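Local atomic coordinates of assemblin (Human herpesvirus 3, PDB entry 1VZV), a protein that is a serine protease that probably cleaves the scaffolding assembly protein during maturation of the viral capsid, with the dimer as the active form. Residues A[4-8]-A[152-158]; A[66-71]-A[177-183]; A[98-102]-A[144-148]. All blocks are in the same frame, centred on the assembly; numbering follows the deposited sequence.

Overall arrangement
All three contacts gather around the protease's mixed sheet. Interaction 1 uses strand 3-8, interaction 2 the end of the neighbouring strand 61-67, and interaction 3 the outer strand 144-146, which pairs with strand 3-8 on the side away from strand 61-67. The centres of interactions 1 and 3 lie about 12 Å apart, and Tyr4 N to Asp146 O joins the two; those of interactions 1 and 2 are about 20 Å apart, yet these contacts meet through Val5 and Val67. Along the chain, interactions 1 and 2 interlock because their segments alternate, while interaction 3 is nested inside both loops. Segments distant in sequence thus close round one sheet, which carries catalytic Ser110 and His129.

Interaction 1: A[4-8]-A[152-158]; sequences YVAGY and SIEPFRV
Ala6 and Ser152 bring their CA atoms to 5.5 Å where strand 4-8 passes the last turn of helix 149-152, and beyond it the chain folds through a type I turn from Ile153 to Phe156 that leads it along the same strand. The methyl of Ala6 is the focus on the strand side. Its CB lies 3.9 Å from Ser152 CB and 3.5 Å from Ile153 CG2. Ile153 holds CG1 between its backbone N and carbonyl carbon (chi1 63°), which turns the short CG2 branch to Ala6; the Ile153 side chain also touches Leu167 and Leu168 of helix 161-173. Ser152 OG passes beside Tyr4, but its hydrogen bond goes to Thr148 O.

Phe156 supplies the other half of the contact. With CG beside the backbone N (chi1 -66°), its ring reaches toward the strand and presents an edge to the backbone: CZ lies 3.2 Å from Ala6 O, close to the ring plane, and 3.8 Å from Gly7 CA, which approaches obliquely. Tyr8 adds a looser approach, CE2 standing 4.5 Å from Phe156 CD1, and its OH touches Val158 CG2 at 3.4 Å while bonding to Asp57. Phe62 meets both the Phe156 and the Tyr8 ring edge-to-face.

The contact is therefore mostly apolar and largely buried, its polar groups served from elsewhere: Thr148 takes the hydroxyl of Ser152, Asp57 that of Tyr8, and the backbone of Ala6 is paired in the sheet with Asn144. What holds the turn against the strand is thus chiefly the fit of methyls and rings, with each nearby polar group already bonded to a partner outside the two segments.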
ATOM      1  N   TYR A   4      -7.335 -10.166 -18.960  1.00 25.00           N
ATOM      2  CA  TYR A   4      -7.007 -11.564 -18.937  1.00 25.00           C
ATOM      3  C   TYR A   4      -5.723 -11.576 -18.184  1.00 25.00           C
ATOM      4  O   TYR A   4      -4.893 -10.684 -18.359  1.00 25.00           O
ATOM      5  CB  TYR A   4      -6.806 -12.086 -20.344  1.00 25.00           C
ATOM      6  CG  TYR A   4      -8.093 -12.103 -21.083  1.00 25.00           C
ATOM      7  CD1 TYR A   4      -8.593 -10.941 -21.658  1.00 25.00           C
ATOM      8  CD2 TYR A   4      -8.891 -13.242 -21.082  1.00 25.00           C
ATOM      9  CE1 TYR A   4      -9.849 -10.901 -22.190  1.00 25.00           C
ATOM     10  CE2 TYR A   4     -10.166 -13.211 -21.620  1.00 25.00           C
ATOM     11  CZ  TYR A   4     -10.633 -12.033 -22.165  1.00 25.00           C
ATOM     12  OH  TYR A   4     -11.903 -11.987 -22.664  1.00 25.00           O
ATOM     13  N   VAL A   5      -5.611 -12.530 -17.274  1.00 25.00           N
ATOM     14  CA  VAL A   5      -4.426 -12.698 -16.455  1.00 25.00           C
ATOM     15  C   VAL A   5      -3.942 -14.109 -16.762  1.00 25.00           C
ATOM     16  O   VAL A   5      -4.767 -15.010 -16.939  1.00 25.00           O
ATOM     17  CB  VAL A   5      -4.793 -12.638 -14.973  1.00 25.00           C
ATOM     18  CG1 VAL A   5      -3.558 -12.551 -14.128  1.00 25.00           C
ATOM     19  CG2 VAL A   5      -5.698 -11.482 -14.709  1.00 25.00           C
ATOM     20  N   ALA A   6      -2.632 -14.291 -16.887  1.00 25.00           N
ATOM     21  CA  ALA A   6      -2.068 -15.610 -17.151  1.00 25.00           C
ATOM     22  C   ALA A   6      -0.736 -15.721 -16.410  1.00 25.00           C
ATOM     23  O   ALA A   6      -0.013 -14.737 -16.288  1.00 25.00           O
ATOM     24  CB  ALA A   6      -1.877 -15.817 -18.634  1.00 25.00           C
ATOM     25  N   GLY A   7      -0.438 -16.895 -15.864  1.00 25.00           N
ATOM     26  CA  GLY A   7       0.801 -17.089 -15.135  1.00 25.00           C
ATOM     27  C   GLY A   7       0.810 -18.505 -14.612  1.00 25.00           C
ATOM     28  O   GLY A   7      -0.130 -19.254 -14.861  1.00 25.00           O
ATOM     29  N   TYR A   8       1.873 -18.892 -13.915  1.00 25.00           N
ATOM     30  CA  TYR A   8       1.989 -20.231 -13.350  1.00 25.00           C
ATOM     31  C   TYR A   8       1.467 -20.247 -11.937  1.00 25.00           C
ATOM     32  O   TYR A   8       1.870 -19.433 -11.106  1.00 25.00           O
ATOM     33  CB  TYR A   8       3.437 -20.664 -13.257  1.00 25.00           C
ATOM     34  CG  TYR A   8       4.176 -20.834 -14.546  1.00 25.00           C
ATOM     35  CD1 TYR A   8       4.115 -22.024 -15.236  1.00 25.00           C
ATOM     36  CD2 TYR A   8       5.037 -19.850 -15.004  1.00 25.00           C
ATOM     37  CE1 TYR A   8       4.881 -22.244 -16.318  1.00 25.00           C
ATOM     38  CE2 TYR A   8       5.809 -20.062 -16.090  1.00 25.00           C
ATOM     39  CZ  TYR A   8       5.731 -21.268 -16.744  1.00 25.00           C
ATOM     40  OH  TYR A   8       6.551 -21.524 -17.817  1.00 25.00           O
ATOM     41  N   SER A 152      -2.004 -11.969 -22.827  1.00 25.00           N
ATOM     42  CA  SER A 152      -1.663 -12.200 -21.444  1.00 25.00           C
ATOM     43  C   SER A 152      -0.551 -13.208 -21.439  1.00 25.00           C
ATOM     44  O   SER A 152       0.426 -13.066 -20.723  1.00 25.00           O
ATOM     45  CB  SER A 152      -2.872 -12.770 -20.771  1.00 25.00           C
ATOM     46  OG  SER A 152      -3.985 -12.017 -21.206  1.00 25.00           O
ATOM     47  N   ILE A 153      -0.673 -14.176 -22.333  1.00 25.00           N
ATOM     48  CA  ILE A 153       0.299 -15.243 -22.457  1.00 25.00           C
ATOM     49  C   ILE A 153       1.395 -14.970 -23.458  1.00 25.00           C
ATOM     50  O   ILE A 153       2.376 -15.701 -23.510  1.00 25.00           O
ATOM     51  CB  ILE A 153      -0.364 -16.558 -22.886  1.00 25.00           C
ATOM     52  CG1 ILE A 153      -0.991 -16.407 -24.272  1.00 25.00           C
ATOM     53  CG2 ILE A 153      -1.409 -16.980 -21.866  1.00 25.00           C
ATOM     54  CD1 ILE A 153      -1.537 -17.706 -24.803  1.00 25.00           C
ATOM     55  N   GLU A 154       1.246 -13.930 -24.254  1.00 25.00           N
ATOM     56  CA  GLU A 154       2.259 -13.645 -25.243  1.00 25.00           C
ATOM     57  C   GLU A 154       3.715 -13.478 -24.766  1.00 25.00           C
ATOM     58  O   GLU A 154       4.636 -13.906 -25.480  1.00 25.00           O
ATOM     59  CB  GLU A 154       1.850 -12.458 -26.073  1.00 25.00           C
ATOM     60  CG  GLU A 154       2.794 -12.245 -27.185  1.00 25.00           C
ATOM     61  CD  GLU A 154       2.857 -10.813 -27.605  1.00 25.00           C
ATOM     62  OE1 GLU A 154       3.253  -9.980 -26.751  1.00 25.00           O
ATOM     63  OE2 GLU A 154       2.527 -10.529 -28.785  1.00 25.00           O
ATOM     64  N   PRO A 155       3.949 -12.835 -23.581  1.00 25.00           N
ATOM     65  CA  PRO A 155       5.281 -12.592 -22.982  1.00 25.00           C
ATOM     66  C   PRO A 155       6.050 -13.684 -22.245  1.00 25.00           C
ATOM     67  O   PRO A 155       7.171 -13.430 -21.814  1.00 25.00           O
ATOM     68  CB  PRO A 155       5.024 -11.415 -22.046  1.00 25.00           C
ATOM     69  CG  PRO A 155       3.636 -11.642 -21.600  1.00 25.00           C
ATOM     70  CD  PRO A 155       2.942 -11.998 -22.890  1.00 25.00           C
ATOM     71  N   PHE A 156       5.453 -14.851 -22.020  1.00 25.00           N
ATOM     72  CA  PHE A 156       6.154 -15.944 -21.342  1.00 25.00           C
ATOM     73  C   PHE A 156       7.073 -16.593 -22.366  1.00 25.00           C
ATOM     74  O   PHE A 156       6.634 -17.465 -23.099  1.00 25.00           O
ATOM     75  CB  PHE A 156       5.148 -16.961 -20.831  1.00 25.00           C
ATOM     76  CG  PHE A 156       4.257 -16.422 -19.760  1.00 25.00           C
ATOM     77  CD1 PHE A 156       4.657 -16.452 -18.433  1.00 25.00           C
ATOM     78  CD2 PHE A 156       3.061 -15.798 -20.082  1.00 25.00           C
ATOM     79  CE1 PHE A 156       3.898 -15.865 -17.461  1.00 25.00           C
ATOM     80  CE2 PHE A 156       2.294 -15.207 -19.103  1.00 25.00           C
ATOM     81  CZ  PHE A 156       2.717 -15.240 -17.792  1.00 25.00           C
ATOM     82  N   ARG A 157       8.349 -16.198 -22.392  1.00 25.00           N
ATOM     83  CA  ARG A 157       9.320 -16.697 -23.380  1.00 25.00           C
ATOM     84  C   ARG A 157       9.628 -18.174 -23.448  1.00 25.00           C
ATOM     85  O   ARG A 157      10.152 -18.651 -24.450  1.00 25.00           O
ATOM     86  CB  ARG A 157      10.628 -15.926 -23.279  1.00 25.00           C
ATOM     87  CG  ARG A 157      10.496 -14.394 -23.415  1.00 25.00           C
ATOM     88  CD  ARG A 157      11.861 -13.782 -23.765  1.00 25.00           C
ATOM     89  NE  ARG A 157      12.004 -12.365 -23.409  1.00 25.00           N
ATOM     90  CZ  ARG A 157      13.085 -11.630 -23.688  1.00 25.00           C
ATOM     91  NH1 ARG A 157      14.111 -12.176 -24.344  1.00 25.00           N
ATOM     92  NH2 ARG A 157      13.147 -10.351 -23.324  1.00 25.00           N
ATOM     93  N   VAL A 158       9.350 -18.881 -22.360  1.00 25.00           N
ATOM     94  CA  VAL A 158       9.584 -20.332 -22.276  1.00 25.00           C
ATOM     95  C   VAL A 158       8.353 -21.185 -22.666  1.00 25.00           C
ATOM     96  O   VAL A 158       8.489 -22.280 -23.222  1.00 25.00           O
ATOM     97  CB  VAL A 158      10.065 -20.765 -20.845  1.00 25.00           C
ATOM     98  CG1 VAL A 158      11.450 -20.190 -20.547  1.00 25.00           C
ATOM     99  CG2 VAL A 158       9.049 -20.302 -19.777  1.00 25.00           C
TER

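Interaction 2: A[66-71]-A[177-183]; sequences IVRCPQ and LNKVWKV
Cys69, the N-cap residue of helix 70-79, belongs to the short link from strand 61-67 into that helix, and here it meets Trp181 of the loop between helices 161-173 and 185-197. The two chains run in roughly the same direction, 34° apart. A single hydrogen bond joins them, Trp181 N to Arg68 O at 2.7 Å, although the oxygen is less surely placed. One residue on, Cys69 CB faces Trp181 CB at 4.1 Å. The Trp181 side chain lies about 11 Å from that of catalytic His129.

Arg68 extends with CG anti to its backbone N (chi1 -178°) and then bends at chi3, which brings the guanidinium beside the Leu177 carbonyl. Leu177 C lies 3.5 Å above one face, offset toward the rim; the angle to Leu177 O is poor for a hydrogen bond, and crowding makes the detail uncertain. Arg68 CB packs on Trp181 CZ3 at 3.6 Å. Ile66 crosses the indole at about a right angle, its CG2 approaching Trp181 CH2 to 3.9 Å. Pro70 CD rests on Val180 CB at 4.1 Å, the side chains again crossing steeply, and Val180 CG1 also reaches the Arg68 chain.

Leu188 of helix 185-197 touches both Gln71 and Val183. The arrangement is that of an interhelical loop laid along a strand-to-helix connection at the surface of the herpesvirus protease fold.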
ATOM      1  N   ILE A  66     -10.161 -14.674 -16.381  1.00 25.00           N
ATOM      2  CA  ILE A  66     -10.791 -13.438 -16.770  1.00 25.00           C
ATOM      3  C   ILE A  66     -11.187 -12.631 -15.516  1.00 25.00           C
ATOM      4  O   ILE A  66     -11.633 -13.189 -14.500  1.00 25.00           O
ATOM      5  CB  ILE A  66     -11.972 -13.682 -17.758  1.00 25.00           C
ATOM      6  CG1 ILE A  66     -12.417 -12.369 -18.389  1.00 25.00           C
ATOM      7  CG2 ILE A  66     -13.144 -14.345 -17.074  1.00 25.00           C
ATOM      8  CD1 ILE A  66     -13.257 -12.564 -19.603  1.00 25.00           C
ATOM      9  N   VAL A  67     -10.846 -11.345 -15.546  1.00 25.00           N
ATOM     10  CA  VAL A  67     -11.155 -10.412 -14.474  1.00 25.00           C
ATOM     11  C   VAL A  67     -11.995  -9.323 -15.151  1.00 25.00           C
ATOM     12  O   VAL A  67     -11.496  -8.442 -15.850  1.00 25.00           O
ATOM     13  CB  VAL A  67      -9.854  -9.857 -13.780  1.00 25.00           C
ATOM     14  CG1 VAL A  67     -10.184  -8.762 -12.764  1.00 25.00           C
ATOM     15  CG2 VAL A  67      -9.114 -10.997 -13.084  1.00 25.00           C
ATOM     16  N   ARG A  68     -13.300  -9.499 -15.042  1.00 25.00           N
ATOM     17  CA  ARG A  68     -14.263  -8.583 -15.611  1.00 25.00           C
ATOM     18  C   ARG A  68     -15.145  -8.121 -14.446  1.00 25.00           C
ATOM     19  O   ARG A  68     -16.138  -8.769 -14.117  1.00 25.00           O
ATOM     20  CB  ARG A  68     -15.089  -9.320 -16.669  1.00 25.00           C
ATOM     21  CG  ARG A  68     -16.134  -8.484 -17.397  1.00 25.00           C
ATOM     22  CD  ARG A  68     -16.962  -9.389 -18.318  1.00 25.00           C
ATOM     23  NE  ARG A  68     -16.234  -9.783 -19.520  1.00 25.00           N
ATOM     24  CZ  ARG A  68     -16.502  -9.303 -20.736  1.00 25.00           C
ATOM     25  NH1 ARG A  68     -17.555  -8.495 -20.915  1.00 25.00           N
ATOM     26  NH2 ARG A  68     -15.766  -9.684 -21.793  1.00 25.00           N
ATOM     27  N   CYS A  69     -14.714  -7.055 -13.769  1.00 25.00           N
ATOM     28  CA  CYS A  69     -15.436  -6.472 -12.627  1.00 25.00           C
ATOM     29  C   CYS A  69     -15.411  -4.958 -12.825  1.00 25.00           C
ATOM     30  O   CYS A  69     -14.377  -4.316 -12.706  1.00 25.00           O
ATOM     31  CB  CYS A  69     -14.773  -6.866 -11.282  1.00 25.00           C
ATOM     32  SG  CYS A  69     -15.373  -5.924  -9.826  1.00 25.00           S
ATOM     33  N   PRO A  70     -16.549  -4.366 -13.169  1.00 25.00           N
ATOM     34  CA  PRO A  70     -16.510  -2.920 -13.365  1.00 25.00           C
ATOM     35  C   PRO A  70     -16.065  -2.134 -12.153  1.00 25.00           C
ATOM     36  O   PRO A  70     -15.365  -1.138 -12.303  1.00 25.00           O
ATOM     37  CB  PRO A  70     -17.945  -2.579 -13.784  1.00 25.00           C
ATOM     38  CG  PRO A  70     -18.765  -3.624 -13.101  1.00 25.00           C
ATOM     39  CD  PRO A  70     -17.915  -4.889 -13.315  1.00 25.00           C
ATOM     40  N   GLN A  71     -16.407  -2.589 -10.955  1.00 25.00           N
ATOM     41  CA  GLN A  71     -16.013  -1.840  -9.766  1.00 25.00           C
ATOM     42  C   GLN A  71     -14.501  -1.825  -9.511  1.00 25.00           C
ATOM     43  O   GLN A  71     -13.946  -0.800  -9.099  1.00 25.00           O
ATOM     44  CB  GLN A  71     -16.768  -2.329  -8.525  1.00 25.00           C
ATOM     45  CG  GLN A  71     -18.271  -2.013  -8.524  1.00 25.00           C
ATOM     46  CD  GLN A  71     -19.029  -2.810  -9.559  1.00 25.00           C
ATOM     47  OE1 GLN A  71     -18.658  -3.939  -9.872  1.00 25.00           O
ATOM     48  NE2 GLN A  71     -20.067  -2.219 -10.126  1.00 25.00           N
ATOM     49  N   LEU A 177     -17.862 -15.307 -21.263  1.00 25.00           N
ATOM     50  CA  LEU A 177     -16.868 -14.253 -21.297  1.00 25.00           C
ATOM     51  C   LEU A 177     -17.574 -12.880 -21.300  1.00 25.00           C
ATOM     52  O   LEU A 177     -17.012 -11.902 -21.774  1.00 25.00           O
ATOM     53  CB  LEU A 177     -15.947 -14.404 -22.505  1.00 25.00           C
ATOM     54  CG  LEU A 177     -16.630 -14.158 -23.857  1.00 25.00           C
ATOM     55  CD1 LEU A 177     -15.701 -13.382 -24.795  1.00 25.00           C
ATOM     56  CD2 LEU A 177     -17.121 -15.487 -24.486  1.00 25.00           C
ATOM     57  N   ASN A 178     -18.816 -12.835 -20.802  1.00 25.00           N
ATOM     58  CA  ASN A 178     -19.634 -11.607 -20.710  1.00 25.00           C
ATOM     59  C   ASN A 178     -19.850 -11.262 -19.212  1.00 25.00           C
ATOM     60  O   ASN A 178     -19.951 -10.075 -18.816  1.00 25.00           O
ATOM     61  CB  ASN A 178     -21.016 -11.830 -21.375  1.00 25.00           C
ATOM     62  CG  ASN A 178     -22.209 -11.421 -20.449  1.00 25.00           C
ATOM     63  OD1 ASN A 178     -22.556 -12.140 -19.488  1.00 25.00           O
ATOM     64  ND2 ASN A 178     -22.797 -10.243 -20.718  1.00 25.00           N
ATOM     65  N   LYS A 179     -20.088 -12.327 -18.450  1.00 25.00           N
ATOM     66  CA  LYS A 179     -20.308 -12.301 -17.018  1.00 25.00           C
ATOM     67  C   LYS A 179     -19.565 -11.132 -16.377  1.00 25.00           C
ATOM     68  O   LYS A 179     -18.351 -11.096 -16.459  1.00 25.00           O
ATOM     69  CB  LYS A 179     -19.703 -13.590 -16.476  1.00 25.00           C
ATOM     70  CG  LYS A 179     -20.504 -14.358 -15.492  1.00 25.00           C
ATOM     71  CD  LYS A 179     -19.791 -15.668 -15.257  1.00 25.00           C
ATOM     72  CE  LYS A 179     -20.618 -16.622 -14.395  1.00 25.00           C
ATOM     73  NZ  LYS A 179     -20.311 -18.078 -14.673  1.00 25.00           N
ATOM     74  N   VAL A 180     -20.253 -10.148 -15.812  1.00 25.00           N
ATOM     75  CA  VAL A 180     -19.526  -9.068 -15.150  1.00 25.00           C
ATOM     76  C   VAL A 180     -19.633  -9.213 -13.615  1.00 25.00           C
ATOM     77  O   VAL A 180     -20.727  -9.219 -13.038  1.00 25.00           O
ATOM     78  CB  VAL A 180     -19.904  -7.622 -15.667  1.00 25.00           C
ATOM     79  CG1 VAL A 180     -20.056  -7.613 -17.180  1.00 25.00           C
ATOM     80  CG2 VAL A 180     -21.137  -7.068 -14.994  1.00 25.00           C
ATOM     81  N   TRP A 181     -18.492  -9.462 -12.976  1.00 25.00           N
ATOM     82  CA  TRP A 181     -18.432  -9.618 -11.533  1.00 25.00           C
ATOM     83  C   TRP A 181     -18.603  -8.281 -10.828  1.00 25.00           C
ATOM     84  O   TRP A 181     -17.845  -7.334 -11.039  1.00 25.00           O
ATOM     85  CB  TRP A 181     -17.120 -10.285 -11.128  1.00 25.00           C
ATOM     86  CG  TRP A 181     -17.081 -11.707 -11.560  1.00 25.00           C
ATOM     87  CD1 TRP A 181     -17.410 -12.804 -10.807  1.00 25.00           C
ATOM     88  CD2 TRP A 181     -16.810 -12.196 -12.881  1.00 25.00           C
ATOM     89  NE1 TRP A 181     -17.379 -13.942 -11.584  1.00 25.00           N
ATOM     90  CE2 TRP A 181     -17.014 -13.597 -12.862  1.00 25.00           C
ATOM     91  CE3 TRP A 181     -16.414 -11.590 -14.079  1.00 25.00           C
ATOM     92  CZ2 TRP A 181     -16.842 -14.396 -14.003  1.00 25.00           C
ATOM     93  CZ3 TRP A 181     -16.239 -12.386 -15.210  1.00 25.00           C
ATOM     94  CH2 TRP A 181     -16.454 -13.773 -15.162  1.00 25.00           C
ATOM     95  N   LYS A 182     -19.648  -8.189 -10.027  1.00 25.00           N
ATOM     96  CA  LYS A 182     -19.908  -6.967  -9.304  1.00 25.00           C
ATOM     97  C   LYS A 182     -19.607  -7.131  -7.832  1.00 25.00           C
ATOM     98  O   LYS A 182     -20.100  -8.085  -7.209  1.00 25.00           O
ATOM     99  CB  LYS A 182     -21.362  -6.557  -9.473  1.00 25.00           C
ATOM    100  CG  LYS A 182     -21.637  -5.963 -10.824  1.00 25.00           C
ATOM    101  CD  LYS A 182     -23.107  -5.671 -11.012  1.00 25.00           C
ATOM    102  CE  LYS A 182     -23.305  -4.682 -12.152  1.00 25.00           C
ATOM    103  NZ  LYS A 182     -22.814  -3.309 -11.785  1.00 25.00           N
ATOM    104  N   VAL A 183     -18.717  -6.279  -7.308  1.00 25.00           N
ATOM    105  CA  VAL A 183     -18.373  -6.249  -5.879  1.00 25.00           C
ATOM    106  C   VAL A 183     -18.779  -4.815  -5.565  1.00 25.00           C
ATOM    107  O   VAL A 183     -19.214  -4.104  -6.455  1.00 25.00           O
ATOM    108  CB  VAL A 183     -16.858  -6.523  -5.591  1.00 25.00           C
ATOM    109  CG1 VAL A 183     -16.572  -6.358  -4.137  1.00 25.00           C
ATOM    110  CG2 VAL A 183     -16.484  -7.947  -5.962  1.00 25.00           C
TER

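Interaction 3: A[98-102]-A[144-148]; sequences ALYLV and NYDCT
Leu99 reaches from its helix to Tyr145, Asp146 and Cys147, and the contact can be traced outward along its side chain. CB points toward the strand, and with CG anti to the backbone N (chi1 -165°) the isobutyl group extends across the gap. CG comes within 4.1 Å of Tyr145 O. From there the two methyls part: CD1 settles on Tyr145 CB at 3.3 Å, close also to Asp146 N, while CD2 lies 3.5 Å from Asp146 CA and extends to Cys147 SG at 4.0 Å.

This is a helix packed beside an edge strand. Segment 98-102 of helix 96-105 runs nearly antiparallel to strand 144-146 (166° between directions), with the axes of the short segments 8.6 Å apart, and the strand is the outermost of the protease sheet on that side, paired with strand 3-8. Leu3, just beside it, touches both Leu99 and Val102. The helix has a second role on other residues: Tyr100 and Leu101 pack on Leu201 and Met200 of the second subunit, so the helix that lies against the sheet here also takes part in the dimer, the active species.

One helical turn on from Leu99, Val102 CG2 meets Tyr145 CE2 obliquely at 3.7 Å. Tyr145, with CG beside its backbone N, lays CE2 and CZ near that methyl, and its OH bonds to Leu106 O, which helps fix the ring. At the strand's end, Asp146 OD1 accepts Cys147 N at 2.8 Å on the anti side of the carboxylate, tilted 21° from its plane, while the side chain also touches Ser151 and Ser152 of helix 149-152.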
ATOM      1  N   ALA A  98      -6.513   1.102 -16.683  1.00 25.00           N
ATOM      2  CA  ALA A  98      -7.039   0.258 -15.611  1.00 25.00           C
ATOM      3  C   ALA A  98      -5.989  -0.777 -15.471  1.00 25.00           C
ATOM      4  O   ALA A  98      -5.452  -0.983 -14.404  1.00 25.00           O
ATOM      5  CB  ALA A  98      -8.336  -0.419 -16.025  1.00 25.00           C
ATOM      6  N   LEU A  99      -5.662  -1.376 -16.603  1.00 25.00           N
ATOM      7  CA  LEU A  99      -4.661  -2.418 -16.679  1.00 25.00           C
ATOM      8  C   LEU A  99      -3.332  -2.015 -16.069  1.00 25.00           C
ATOM      9  O   LEU A  99      -2.682  -2.827 -15.451  1.00 25.00           O
ATOM     10  CB  LEU A  99      -4.464  -2.834 -18.132  1.00 25.00           C
ATOM     11  CG  LEU A  99      -3.730  -4.134 -18.436  1.00 25.00           C
ATOM     12  CD1 LEU A  99      -4.445  -5.297 -17.820  1.00 25.00           C
ATOM     13  CD2 LEU A  99      -3.697  -4.307 -19.914  1.00 25.00           C
ATOM     14  N   TYR A 100      -2.922  -0.766 -16.245  1.00 25.00           N
ATOM     15  CA  TYR A 100      -1.656  -0.267 -15.690  1.00 25.00           C
ATOM     16  C   TYR A 100      -1.666  -0.231 -14.173  1.00 25.00           C
ATOM     17  O   TYR A 100      -0.630  -0.456 -13.547  1.00 25.00           O
ATOM     18  CB  TYR A 100      -1.337   1.144 -16.213  1.00 25.00           C
ATOM     19  CG  TYR A 100      -0.089   1.720 -15.610  1.00 25.00           C
ATOM     20  CD1 TYR A 100      -0.130   2.394 -14.400  1.00 25.00           C
ATOM     21  CD2 TYR A 100       1.140   1.540 -16.219  1.00 25.00           C
ATOM     22  CE1 TYR A 100       1.022   2.870 -13.808  1.00 25.00           C
ATOM     23  CE2 TYR A 100       2.304   2.011 -15.639  1.00 25.00           C
ATOM     24  CZ  TYR A 100       2.238   2.676 -14.428  1.00 25.00           C
ATOM     25  OH  TYR A 100       3.391   3.149 -13.837  1.00 25.00           O
ATOM     26  N   LEU A 101      -2.811   0.166 -13.606  1.00 25.00           N
ATOM     27  CA  LEU A 101      -3.034   0.255 -12.160  1.00 25.00           C
ATOM     28  C   LEU A 101      -3.090  -1.126 -11.500  1.00 25.00           C
ATOM     29  O   LEU A 101      -2.420  -1.370 -10.502  1.00 25.00           O
ATOM     30  CB  LEU A 101      -4.357   0.975 -11.877  1.00 25.00           C
ATOM     31  CG  LEU A 101      -4.472   2.468 -11.591  1.00 25.00           C
ATOM     32  CD1 LEU A 101      -3.318   2.915 -10.727  1.00 25.00           C
ATOM     33  CD2 LEU A 101      -4.506   3.244 -12.846  1.00 25.00           C
ATOM     34  N   VAL A 102      -3.906  -2.015 -12.064  1.00 25.00           N
ATOM     35  CA  VAL A 102      -4.096  -3.366 -11.546  1.00 25.00           C
ATOM     36  C   VAL A 102      -2.860  -4.239 -11.626  1.00 25.00           C
ATOM     37  O   VAL A 102      -2.662  -5.099 -10.761  1.00 25.00           O
ATOM     38  CB  VAL A 102      -5.288  -4.097 -12.211  1.00 25.00           C
ATOM     39  CG1 VAL A 102      -5.057  -4.249 -13.661  1.00 25.00           C
ATOM     40  CG2 VAL A 102      -5.480  -5.452 -11.605  1.00 25.00           C
ATOM     41  N   ASN A 144       0.907 -11.760 -15.557  1.00 25.00           N
ATOM     42  CA  ASN A 144       0.783 -10.785 -16.610  1.00 25.00           C
ATOM     43  C   ASN A 144      -0.707 -10.616 -16.864  1.00 25.00           C
ATOM     44  O   ASN A 144      -1.479 -11.567 -16.746  1.00 25.00           O
ATOM     45  CB  ASN A 144       1.512 -11.255 -17.865  1.00 25.00           C
ATOM     46  CG  ASN A 144       1.671 -10.154 -18.903  1.00 25.00           C
ATOM     47  OD1 ASN A 144       2.228  -9.097 -18.629  1.00 25.00           O
ATOM     48  ND2 ASN A 144       1.189 -10.407 -20.111  1.00 25.00           N
ATOM     49  N   TYR A 145      -1.101  -9.368 -17.100  1.00 25.00           N
ATOM     50  CA  TYR A 145      -2.479  -8.953 -17.377  1.00 25.00           C
ATOM     51  C   TYR A 145      -2.463  -8.216 -18.717  1.00 25.00           C
ATOM     52  O   TYR A 145      -1.490  -7.512 -19.013  1.00 25.00           O
ATOM     53  CB  TYR A 145      -2.944  -7.899 -16.368  1.00 25.00           C
ATOM     54  CG  TYR A 145      -3.078  -8.284 -14.923  1.00 25.00           C
ATOM     55  CD1 TYR A 145      -1.964  -8.402 -14.101  1.00 25.00           C
ATOM     56  CD2 TYR A 145      -4.334  -8.439 -14.358  1.00 25.00           C
ATOM     57  CE1 TYR A 145      -2.098  -8.667 -12.741  1.00 25.00           C
ATOM     58  CE2 TYR A 145      -4.488  -8.700 -13.007  1.00 25.00           C
ATOM     59  CZ  TYR A 145      -3.369  -8.819 -12.191  1.00 25.00           C
ATOM     60  OH  TYR A 145      -3.543  -9.112 -10.845  1.00 25.00           O
ATOM     61  N   ASP A 146      -3.527  -8.356 -19.506  1.00 25.00           N
ATOM     62  CA  ASP A 146      -3.657  -7.644 -20.793  1.00 25.00           C
ATOM     63  C   ASP A 146      -5.099  -7.676 -21.226  1.00 25.00           C
ATOM     64  O   ASP A 146      -5.932  -8.205 -20.495  1.00 25.00           O
ATOM     65  CB  ASP A 146      -2.797  -8.240 -21.904  1.00 25.00           C
ATOM     66  CG  ASP A 146      -2.239  -7.181 -22.834  1.00 25.00           C
ATOM     67  OD1 ASP A 146      -2.882  -6.151 -23.057  1.00 25.00           O
ATOM     68  OD2 ASP A 146      -1.127  -7.363 -23.327  1.00 25.00           O
ATOM     69  N   CYS A 147      -5.411  -7.181 -22.417  1.00 25.00           N
ATOM     70  CA  CYS A 147      -6.802  -7.190 -22.829  1.00 25.00           C
ATOM     71  C   CYS A 147      -7.224  -8.163 -23.899  1.00 25.00           C
ATOM     72  O   CYS A 147      -8.170  -7.888 -24.615  1.00 25.00           O
ATOM     73  CB  CYS A 147      -7.288  -5.796 -23.182  1.00 25.00           C
ATOM     74  SG  CYS A 147      -5.962  -4.648 -23.247  1.00 25.00           S
ATOM     75  N   THR A 148      -6.549  -9.299 -23.999  1.00 25.00           N
ATOM     76  CA  THR A 148      -6.893 -10.333 -24.963  1.00 25.00           C
ATOM     77  C   THR A 148      -6.150 -11.558 -24.463  1.00 25.00           C
ATOM     78  O   THR A 148      -4.966 -11.465 -24.134  1.00 25.00           O
ATOM     79  CB  THR A 148      -6.323 -10.042 -26.335  1.00 25.00           C
ATOM     80  OG1 THR A 148      -4.902 -10.007 -26.231  1.00 25.00           O
ATOM     81  CG2 THR A 148      -6.817  -8.730 -26.889  1.00 25.00           C
TER